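Local coordinates for flagellar protein FliT (PDB 3H3M), which probably serves as an export chaperone for the filament-cap protein FliD during assembly of the bacterial flagellum, at residues A[22-27]-A[82-87]; A[32-37]-A[51-56]; A[39-44]-A[96-101]. All blocks are in the same frame, centred on the assembly; numbering follows the deposited sequence.

Interaction 1: residues A[22-27]-A[82-87]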
loop_
_atom_site.group_PDB
_atom_site.type_symbol
_atom_site.label_atom_id
_atom_site.label_comp_id
_atom_site.label_asym_id
_atom_site.label_seq_id
_atom_site.Cartn_x
_atom_site.Cartn_y
_atom_site.Cartn_z
ATOM N N GLU A 22 -4.091 -16.343 6.404
ATOM C CA GLU A 22 -5.507 -15.916 6.407
ATOM C C GLU A 22 -5.591 -14.408 6.396
ATOM O O GLU A 22 -6.444 -13.849 5.705
ATOM C CB GLU A 22 -6.293 -16.475 7.602
ATOM N N ILE A 23 -4.702 -13.757 7.153
ATOM C CA ILE A 23 -4.692 -12.287 7.244
ATOM C C ILE A 23 -4.166 -11.610 5.969
ATOM O O ILE A 23 -4.685 -10.575 5.575
ATOM C CB ILE A 23 -3.917 -11.781 8.499
ATOM C CG1 ILE A 23 -4.568 -12.312 9.795
ATOM C CG2 ILE A 23 -3.833 -10.263 8.522
ATOM C CD1 ILE A 23 -6.121 -12.023 9.964
ATOM N N TYR A 24 -3.159 -12.176 5.323
ATOM C CA TYR A 24 -2.727 -11.619 4.070
ATOM C C TYR A 24 -3.860 -11.669 3.046
ATOM O O TYR A 24 -4.042 -10.758 2.248
ATOM C CB TYR A 24 -1.511 -12.345 3.518
ATOM C CG TYR A 24 -0.194 -11.956 4.165
ATOM C CD1 TYR A 24 0.531 -12.877 4.900
ATOM C CD2 TYR A 24 0.328 -10.672 4.036
ATOM C CE1 TYR A 24 1.731 -12.531 5.498
ATOM C CE2 TYR A 24 1.533 -10.321 4.640
ATOM C CZ TYR A 24 2.234 -11.260 5.362
ATOM O OH TYR A 24 3.436 -10.962 5.973
ATOM N N GLN A 25 -4.614 -12.759 3.063
ATOM C CA GLN A 25 -5.733 -12.912 2.141
ATOM C C GLN A 25 -6.750 -11.802 2.398
ATOM O O GLN A 25 -7.156 -11.115 1.484
ATOM C CB GLN A 25 -6.352 -14.307 2.301
ATOM C CG GLN A 25 -7.540 -14.549 1.412
ATOM C CD GLN A 25 -7.145 -14.650 -0.020
ATOM O OE1 GLN A 25 -6.521 -15.637 -0.410
ATOM N NE2 GLN A 25 -7.508 -13.646 -0.831
ATOM N N ASP A 26 -7.113 -11.611 3.660
ATOM C CA ASP A 26 -8.083 -10.592 4.043
ATOM C C ASP A 26 -7.671 -9.205 3.660
ATOM O O ASP A 26 -8.536 -8.397 3.332
ATOM C CB ASP A 26 -8.378 -10.632 5.552
ATOM C CG ASP A 26 -9.058 -11.921 5.981
ATOM O OD1 ASP A 26 -9.957 -12.400 5.254
ATOM O OD2 ASP A 26 -8.677 -12.480 7.028
ATOM N N ILE A 27 -6.372 -8.907 3.758
ATOM C CA ILE A 27 -5.827 -7.590 3.359
ATOM C C ILE A 27 -5.847 -7.412 1.842
ATOM O O ILE A 27 -6.159 -6.318 1.336
ATOM C CB ILE A 27 -4.360 -7.322 3.883
ATOM C CG1 ILE A 27 -4.325 -7.194 5.420
ATOM C CG2 ILE A 27 -3.766 -6.030 3.223
ATOM C CD1 ILE A 27 -2.940 -7.277 6.046
ATOM N N VAL A 82 2.225 -9.187 -3.659
ATOM C CA VAL A 82 2.274 -8.516 -4.957
ATOM C C VAL A 82 0.911 -7.912 -5.255
ATOM O O VAL A 82 0.817 -6.785 -5.720
ATOM C CB VAL A 82 2.646 -9.466 -6.067
ATOM C CG1 VAL A 82 2.140 -8.933 -7.355
ATOM C CG2 VAL A 82 4.156 -9.659 -6.096
ATOM N N ARG A 83 -0.137 -8.672 -4.952
ATOM C CA ARG A 83 -1.514 -8.220 -5.160
ATOM C C ARG A 83 -1.900 -7.015 -4.274
ATOM O O ARG A 83 -2.574 -6.080 -4.759
ATOM C CB ARG A 83 -2.479 -9.365 -4.912
ATOM C CG ARG A 83 -3.978 -8.967 -4.986
ATOM C CD ARG A 83 -4.430 -8.344 -6.388
ATOM N NE ARG A 83 -3.995 -9.137 -7.564
ATOM C CZ ARG A 83 -4.715 -10.086 -8.193
ATOM N NH1 ARG A 83 -5.947 -10.394 -7.799
ATOM N NH2 ARG A 83 -4.201 -10.731 -9.241
ATOM N N ILE A 84 -1.504 -7.061 -2.994
ATOM C CA ILE A 84 -1.795 -5.964 -2.052
ATOM C C ILE A 84 -1.062 -4.708 -2.502
ATOM O O ILE A 84 -1.622 -3.616 -2.540
ATOM C CB ILE A 84 -1.294 -6.294 -0.609
ATOM C CG1 ILE A 84 -2.062 -7.458 0.036
ATOM C CG2 ILE A 84 -1.362 -5.083 0.319
ATOM C CD1 ILE A 84 -1.305 -8.089 1.207
ATOM N N LEU A 85 0.222 -4.850 -2.804
ATOM C CA LEU A 85 0.985 -3.713 -3.287
ATOM C C LEU A 85 0.423 -3.161 -4.623
ATOM O O LEU A 85 0.295 -1.951 -4.785
ATOM C CB LEU A 85 2.462 -4.072 -3.422
ATOM C CG LEU A 85 3.259 -4.444 -2.137
ATOM C CD1 LEU A 85 4.715 -4.891 -2.501
ATOM C CD2 LEU A 85 3.236 -3.358 -1.044
ATOM N N GLU A 86 0.107 -4.031 -5.580
ATOM C CA GLU A 86 -0.484 -3.592 -6.855
ATOM C C GLU A 86 -1.802 -2.833 -6.636
ATOM O O GLU A 86 -2.102 -1.833 -7.310
ATOM C CB GLU A 86 -0.780 -4.781 -7.769
ATOM C CG GLU A 86 0.399 -5.382 -8.475
ATOM C CD GLU A 86 -0.010 -6.504 -9.459
ATOM O OE1 GLU A 86 -1.120 -7.080 -9.316
ATOM O OE2 GLU A 86 0.802 -6.796 -10.372
ATOM N N ASN A 87 -2.594 -3.312 -5.688
ATOM C CA ASN A 87 -3.840 -2.630 -5.340
ATOM C C ASN A 87 -3.631 -1.276 -4.729
ATOM O O ASN A 87 -4.325 -0.308 -5.069
ATOM C CB ASN A 87 -4.679 -3.506 -4.437
ATOM C CG ASN A 87 -5.396 -4.575 -5.196
ATOM O OD1 ASN A 87 -5.538 -4.489 -6.439
ATOM N ND2 ASN A 87 -5.884 -5.602 -4.466
#

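Interaction 2: residues A[32-37]-A[51-56]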
loop_
_atom_site.group_PDB
_atom_site.type_symbol
_atom_site.label_atom_id
_atom_site.label_comp_id
_atom_site.label_asym_id
_atom_site.label_seq_id
_atom_site.Cartn_x
_atom_site.Cartn_y
_atom_site.Cartn_z
ATOM N N SER A 32 -8.600 -4.886 -2.547
ATOM C CA SER A 32 -9.370 -5.013 -3.785
ATOM C C SER A 32 -10.707 -4.238 -3.683
ATOM O O SER A 32 -11.148 -3.588 -4.646
ATOM C CB SER A 32 -9.609 -6.493 -4.139
ATOM O OG SER A 32 -8.402 -7.172 -4.522
ATOM N N ARG A 33 -11.352 -4.298 -2.523
ATOM C CA ARG A 33 -12.510 -3.433 -2.264
ATOM C C ARG A 33 -12.093 -1.968 -2.332
ATOM O O ARG A 33 -12.809 -1.138 -2.911
ATOM C CB ARG A 33 -13.150 -3.754 -0.898
ATOM C CG ARG A 33 -14.215 -4.863 -0.968
ATOM C CD ARG A 33 -14.701 -5.266 0.391
ATOM N NE ARG A 33 -13.809 -6.288 0.931
ATOM C CZ ARG A 33 -13.555 -6.523 2.228
ATOM N NH1 ARG A 33 -14.145 -5.803 3.203
ATOM N NH2 ARG A 33 -12.682 -7.507 2.547
HETATM N N MSE A 34 -10.921 -1.621 -1.802
HETATM C CA MSE A 34 -10.530 -0.205 -1.858
HETATM C C MSE A 34 -10.391 0.220 -3.294
HETATM O O MSE A 34 -10.824 1.310 -3.668
HETATM C CB MSE A 34 -9.226 0.090 -1.166
HETATM C CG MSE A 34 -9.226 -0.250 0.236
HETATM SE SE MSE A 34 -7.588 0.477 1.015
HETATM C CE MSE A 34 -6.242 -0.614 0.034
ATOM N N LEU A 35 -9.760 -0.642 -4.077
ATOM C CA LEU A 35 -9.613 -0.408 -5.539
ATOM C C LEU A 35 -10.953 -0.192 -6.254
ATOM O O LEU A 35 -11.045 0.717 -7.047
ATOM C CB LEU A 35 -8.855 -1.532 -6.220
ATOM C CG LEU A 35 -8.422 -1.307 -7.675
ATOM C CD1 LEU A 35 -7.866 0.108 -7.904
ATOM C CD2 LEU A 35 -7.408 -2.388 -8.124
ATOM N N ALA A 36 -11.959 -1.021 -5.968
ATOM C CA ALA A 36 -13.293 -0.829 -6.531
ATOM C C ALA A 36 -13.921 0.546 -6.177
ATOM O O ALA A 36 -14.453 1.211 -7.044
ATOM C CB ALA A 36 -14.260 -2.023 -6.130
ATOM N N ALA A 37 -13.879 0.954 -4.920
ATOM C CA ALA A 37 -14.272 2.305 -4.531
ATOM C C ALA A 37 -13.499 3.421 -5.253
ATOM O O ALA A 37 -14.073 4.402 -5.707
ATOM C CB ALA A 37 -14.100 2.477 -2.992
ATOM N N GLN A 51 -10.166 1.713 7.839
ATOM C CA GLN A 51 -10.335 1.399 9.268
ATOM C C GLN A 51 -10.095 -0.083 9.538
ATOM O O GLN A 51 -9.322 -0.466 10.425
ATOM C CB GLN A 51 -11.695 1.846 9.773
ATOM C CG GLN A 51 -11.745 3.381 10.023
ATOM N N GLU A 52 -10.729 -0.914 8.727
ATOM C CA GLU A 52 -10.502 -2.351 8.761
ATOM C C GLU A 52 -9.036 -2.643 8.479
ATOM O O GLU A 52 -8.425 -3.468 9.147
ATOM C CB GLU A 52 -11.388 -3.019 7.707
ATOM C CG GLU A 52 -11.750 -4.481 7.989
ATOM C CD GLU A 52 -12.538 -5.115 6.857
ATOM O OE1 GLU A 52 -13.419 -4.431 6.274
ATOM O OE2 GLU A 52 -12.273 -6.305 6.549
ATOM N N TYR A 53 -8.471 -1.931 7.506
ATOM C CA TYR A 53 -7.093 -2.137 7.040
ATOM C C TYR A 53 -6.105 -2.090 8.177
ATOM O O TYR A 53 -5.223 -2.907 8.245
ATOM C CB TYR A 53 -6.754 -1.084 5.982
ATOM C CG TYR A 53 -5.424 -1.216 5.255
ATOM C CD1 TYR A 53 -5.327 -1.841 3.993
ATOM C CD2 TYR A 53 -4.264 -0.660 5.795
ATOM C CE1 TYR A 53 -4.093 -1.916 3.305
ATOM C CE2 TYR A 53 -3.041 -0.728 5.116
ATOM C CZ TYR A 53 -2.959 -1.356 3.871
ATOM O OH TYR A 53 -1.727 -1.382 3.232
ATOM N N VAL A 54 -6.284 -1.142 9.083
ATOM C CA VAL A 54 -5.357 -0.928 10.202
ATOM C C VAL A 54 -5.522 -2.000 11.273
ATOM O O VAL A 54 -4.556 -2.408 11.935
ATOM C CB VAL A 54 -5.573 0.487 10.790
ATOM C CG1 VAL A 54 -4.970 0.643 12.199
ATOM C CG2 VAL A 54 -4.995 1.527 9.817
ATOM N N CYS A 55 -6.757 -2.462 11.416
ATOM C CA CYS A 55 -7.074 -3.609 12.271
ATOM C C CYS A 55 -6.320 -4.852 11.835
ATOM O O CYS A 55 -5.773 -5.580 12.647
ATOM C CB CYS A 55 -8.576 -3.930 12.186
ATOM S SG CYS A 55 -9.504 -3.503 13.635
ATOM N N LEU A 56 -6.354 -5.064 10.521
ATOM C CA LEU A 56 -5.840 -6.247 9.854
ATOM C C LEU A 56 -4.307 -6.255 9.922
ATOM O O LEU A 56 -3.694 -7.296 10.103
ATOM C CB LEU A 56 -6.366 -6.283 8.397
ATOM C CG LEU A 56 -7.283 -7.427 7.876
ATOM C CD1 LEU A 56 -8.203 -8.104 8.937
ATOM C CD2 LEU A 56 -8.098 -7.002 6.611
#

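Interaction 3: residues A[39-44]-A[96-101]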
loop_
_atom_site.group_PDB
_atom_site.type_symbol
_atom_site.label_atom_id
_atom_site.label_comp_id
_atom_site.label_asym_id
_atom_site.label_seq_id
_atom_site.Cartn_x
_atom_site.Cartn_y
_atom_site.Cartn_z
ATOM N N ASN A 39 -11.949 3.222 -8.086
ATOM C CA ASN A 39 -12.492 3.134 -9.410
ATOM C C ASN A 39 -13.790 3.977 -9.616
ATOM O O ASN A 39 -13.997 4.529 -10.697
ATOM C CB ASN A 39 -12.752 1.655 -9.773
ATOM C CG ASN A 39 -12.893 1.444 -11.270
ATOM O OD1 ASN A 39 -12.813 2.406 -12.040
ATOM N ND2 ASN A 39 -13.084 0.178 -11.698
ATOM N N ALA A 40 -14.631 4.052 -8.582
ATOM C CA ALA A 40 -15.936 4.700 -8.650
ATOM C C ALA A 40 -15.802 6.087 -8.070
ATOM O O ALA A 40 -16.809 6.720 -7.816
ATOM C CB ALA A 40 -17.006 3.916 -7.825
ATOM N N SER A 41 -14.580 6.517 -7.807
ATOM C CA SER A 41 -14.312 7.816 -7.183
ATOM C C SER A 41 -14.980 8.014 -5.826
ATOM O O SER A 41 -15.366 9.115 -5.470
ATOM C CB SER A 41 -14.677 8.974 -8.135
ATOM O OG SER A 41 -13.863 8.953 -9.329
ATOM N N ASN A 42 -15.080 6.952 -5.053
ATOM C CA ASN A 42 -15.760 7.042 -3.771
ATOM C C ASN A 42 -14.645 7.095 -2.767
ATOM O O ASN A 42 -14.220 6.098 -2.178
ATOM C CB ASN A 42 -16.739 5.883 -3.542
ATOM C CG ASN A 42 -17.710 6.160 -2.427
ATOM O OD1 ASN A 42 -17.356 6.808 -1.420
ATOM N ND2 ASN A 42 -18.958 5.657 -2.568
ATOM N N TRP A 43 -14.136 8.294 -2.630
ATOM C CA TRP A 43 -12.973 8.533 -1.802
ATOM C C TRP A 43 -13.280 8.221 -0.358
ATOM O O TRP A 43 -12.482 7.593 0.295
ATOM C CB TRP A 43 -12.480 9.960 -2.026
ATOM C CG TRP A 43 -12.394 10.242 -3.509
ATOM C CD1 TRP A 43 -13.052 11.206 -4.209
ATOM C CD2 TRP A 43 -11.639 9.497 -4.477
ATOM N NE1 TRP A 43 -12.728 11.129 -5.539
ATOM C CE2 TRP A 43 -11.869 10.086 -5.730
ATOM C CE3 TRP A 43 -10.795 8.403 -4.395
ATOM C CZ2 TRP A 43 -11.273 9.643 -6.882
ATOM C CZ3 TRP A 43 -10.239 7.927 -5.550
ATOM C CH2 TRP A 43 -10.476 8.559 -6.785
ATOM N N ASP A 44 -14.483 8.530 0.077
ATOM C CA ASP A 44 -14.890 8.351 1.483
ATOM C C ASP A 44 -15.070 6.885 1.879
ATOM O O ASP A 44 -14.805 6.516 3.028
ATOM C CB ASP A 44 -16.174 9.152 1.798
ATOM C CG ASP A 44 -15.883 10.611 2.122
ATOM O OD1 ASP A 44 -14.735 10.901 2.583
ATOM O OD2 ASP A 44 -16.764 11.473 1.913
ATOM N N LEU A 96 -4.756 10.295 -7.419
ATOM C CA LEU A 96 -3.837 11.407 -7.334
ATOM C C LEU A 96 -3.855 12.282 -8.585
ATOM O O LEU A 96 -3.647 13.515 -8.474
ATOM C CB LEU A 96 -2.410 10.935 -6.943
ATOM C CG LEU A 96 -2.165 10.397 -5.497
ATOM C CD1 LEU A 96 -0.690 10.261 -5.230
ATOM C CD2 LEU A 96 -2.862 11.260 -4.415
ATOM N N PRO A 97 -4.113 11.697 -9.773
ATOM C CA PRO A 97 -4.140 12.637 -10.908
ATOM C C PRO A 97 -5.327 13.590 -10.800
ATOM O O PRO A 97 -5.219 14.758 -11.124
ATOM C CB PRO A 97 -4.231 11.717 -12.119
ATOM C CG PRO A 97 -3.704 10.428 -11.643
ATOM C CD PRO A 97 -4.167 10.308 -10.243
ATOM N N GLN A 98 -6.434 13.105 -10.252
ATOM C CA GLN A 98 -7.584 13.983 -9.965
ATOM C C GLN A 98 -7.302 15.013 -8.874
ATOM O O GLN A 98 -7.751 16.155 -8.960
ATOM C CB GLN A 98 -8.803 13.159 -9.558
ATOM C CG GLN A 98 -9.288 12.222 -10.641
ATOM C CD GLN A 98 -10.458 11.327 -10.169
ATOM O OE1 GLN A 98 -11.530 11.825 -9.724
ATOM N NE2 GLN A 98 -10.259 9.995 -10.288
ATOM N N LEU A 99 -6.590 14.602 -7.832
ATOM C CA LEU A 99 -6.236 15.528 -6.747
ATOM C C LEU A 99 -5.329 16.613 -7.279
ATOM O O LEU A 99 -5.649 17.781 -7.132
ATOM C CB LEU A 99 -5.535 14.778 -5.621
ATOM C CG LEU A 99 -5.229 15.530 -4.345
ATOM C CD1 LEU A 99 -6.239 16.681 -4.031
ATOM C CD2 LEU A 99 -5.175 14.458 -3.261
ATOM N N ALA A 100 -4.224 16.219 -7.914
ATOM C CA ALA A 100 -3.270 17.162 -8.523
ATOM C C ALA A 100 -3.971 18.218 -9.368
ATOM O O ALA A 100 -3.790 19.417 -9.164
ATOM C CB ALA A 100 -2.209 16.423 -9.385
ATOM N N ARG A 101 -4.762 17.736 -10.317
ATOM C CA ARG A 101 -5.574 18.573 -11.206
ATOM C C ARG A 101 -6.430 19.612 -10.456
ATOM O O ARG A 101 -6.372 20.820 -10.736
ATOM C CB ARG A 101 -6.453 17.633 -12.060
ATOM C CG ARG A 101 -7.641 18.268 -12.773
ATOM C CD ARG A 101 -7.161 19.316 -13.747
ATOM N NE ARG A 101 -8.200 19.737 -14.682
ATOM C CZ ARG A 101 -8.020 20.651 -15.627
ATOM N NH1 ARG A 101 -6.849 21.260 -15.759
ATOM N NH2 ARG A 101 -9.016 20.959 -16.441
#

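Interaction 1: residues A[22-27]-A[82-87]
I84 of helix 72-105 pushes its side chain between Y24 and I27 of helix 20-39. These are the last and first helices of a three-helix up-and-down bundle, and they run in the same direction. The CA atoms of I27 and I84 are 6.9 Å apart, and the bond from I84 CA to CB points toward helix 20-39. From CB the chain divides. The short branch, CG2, ends at once against I27 CG2 at 3.9 Å. The long branch starts at CG1, also 3.9 Å from I27 CG2. CG1 lies anti to the carbonyl carbon (chi1 -67°), and the near-extended second torsion (chi2 161°) carries CD1 out to 3.8 Å from I27 CG2. One methyl of I27 is thus touched by three carbons of I84. I27 presents that methyl to I84 by setting CG2 anti to its own backbone N, while its CG1 branch lies beside that N. L56 of helix 43-63 packs on I27, and A28 and T31 touch I84, so the isoleucine pair sits in the hydrophobic core and is held by van der Waals contact alone. The Y24 ring crosses the I84 side chain at about a right angle. The Y24 hydroxyl is hydrogen-bonded to E64, which holds the far end of the ring, and L81 of the second subunit packs on the Y24 side chain. At the tip, I84 CD1 lies 4.0 Å from the carbonyl oxygen of Y24 and meets the ring at its edge, near its plane, 4.2 Å from CD2.

Interaction 2: residues A[32-37]-A[51-56]
The R33 guanidinium has E52 OE1 at its edge, near its own plane, and the Y53 ring is met by the methyl end of M34 at a slant. In the charged pair the two planes are turned 42° apart, and the meeting is one-sided: R33 NH1 lies 3.4 Å from E52 OE1, a weak hydrogen bond with an N-H...O angle of 133° within a salt bridge. E52 OE2 stays farther off, 3.9 Å from R33 NH1, so the two groups do not form a paired, side-by-side bridge. R33 bends at its third torsion (chi3 -86°) to bring NH1 round, while E52 reaches out with its chain extended beyond CG, and the two side chains cross at about a right angle. Both segments belong to the antiparallel hairpin of helices 20-39 and 43-63; within the two segments the nearest CA atoms are those of M34 and Y53, 9.7 Å apart. The salt bridge lies on the outer side of this hairpin; the Met-aromatic contact lies on its buried side. M34, a selenomethionine, places SE 5.2 Å from the centroid of the Y53 ring. Its chain bends at the last torsion, and CE comes to 4.1 Å from Y53 CE1. D88 of helix 72-105 touches both side chains. The Y53 ring also takes part in the dimer: R92 of the second subunit makes a cation-pi contact with it and packs on M34, and the Y53 hydroxyl forms a weak hydrogen bond with the carbonyl oxygen of L85 of that subunit.

Interaction 3: residues A[39-44]-A[96-101]
S41 and Q98 lie opposite each other with their CA atoms 9.5 Å apart, where the chain turns after helix 20-39 with S41 at a positive phi of 58°. The Q98 and W43 side chains span the distance. Q98 has its chain extended beyond CG (chi2 176°), which carries the amide out to the indole of W43. Amide and ring planes are 65° apart, and NE2 arrives at the ring edge, in its plane, 3.6 Å from W43 CZ2. The amide oxygen OE1 is equally near CZ2 and lies 3.7 Å from S41 OG, with no hydrogen bond between them. Q98 NE2 has its polar partner in its own helix, the carbonyl oxygen of L94. The turn is a Schellman motif with S41 as its C-prime residue: S41 N pairs with A38 O and N42 N with A37 O. N42 then serves as N-cap of helix 43-63, its OD1 accepting from L45 N. This tight reversal folds the backbone over the indole, putting S41 C 3.7 Å above the ring plane and over its centre. L99 of the second subunit also packs on W43.

Interactions 1 and 2 have centres 10 Å apart and share helix 20-39; a probable hydrogen bond of 3.0 Å from N87 ND2 to S32 OG joins them, and I23 CG2 packs on L56 O at 3.4 Å. Along the chain, interaction 2 is nested within the loop closed by interaction 1. Interaction 3 lies toward the other end of the bundle, its centre 16 Å from that of interaction 2 and 22 Å from that of interaction 1. It meets interaction 2 through a probable hydrogen bond, N42 N to A37 O, 2.8 Å, but its nearest atoms stay about 9 Å from those of interaction 1. Together they tie all three helices, and each borders the second subunit.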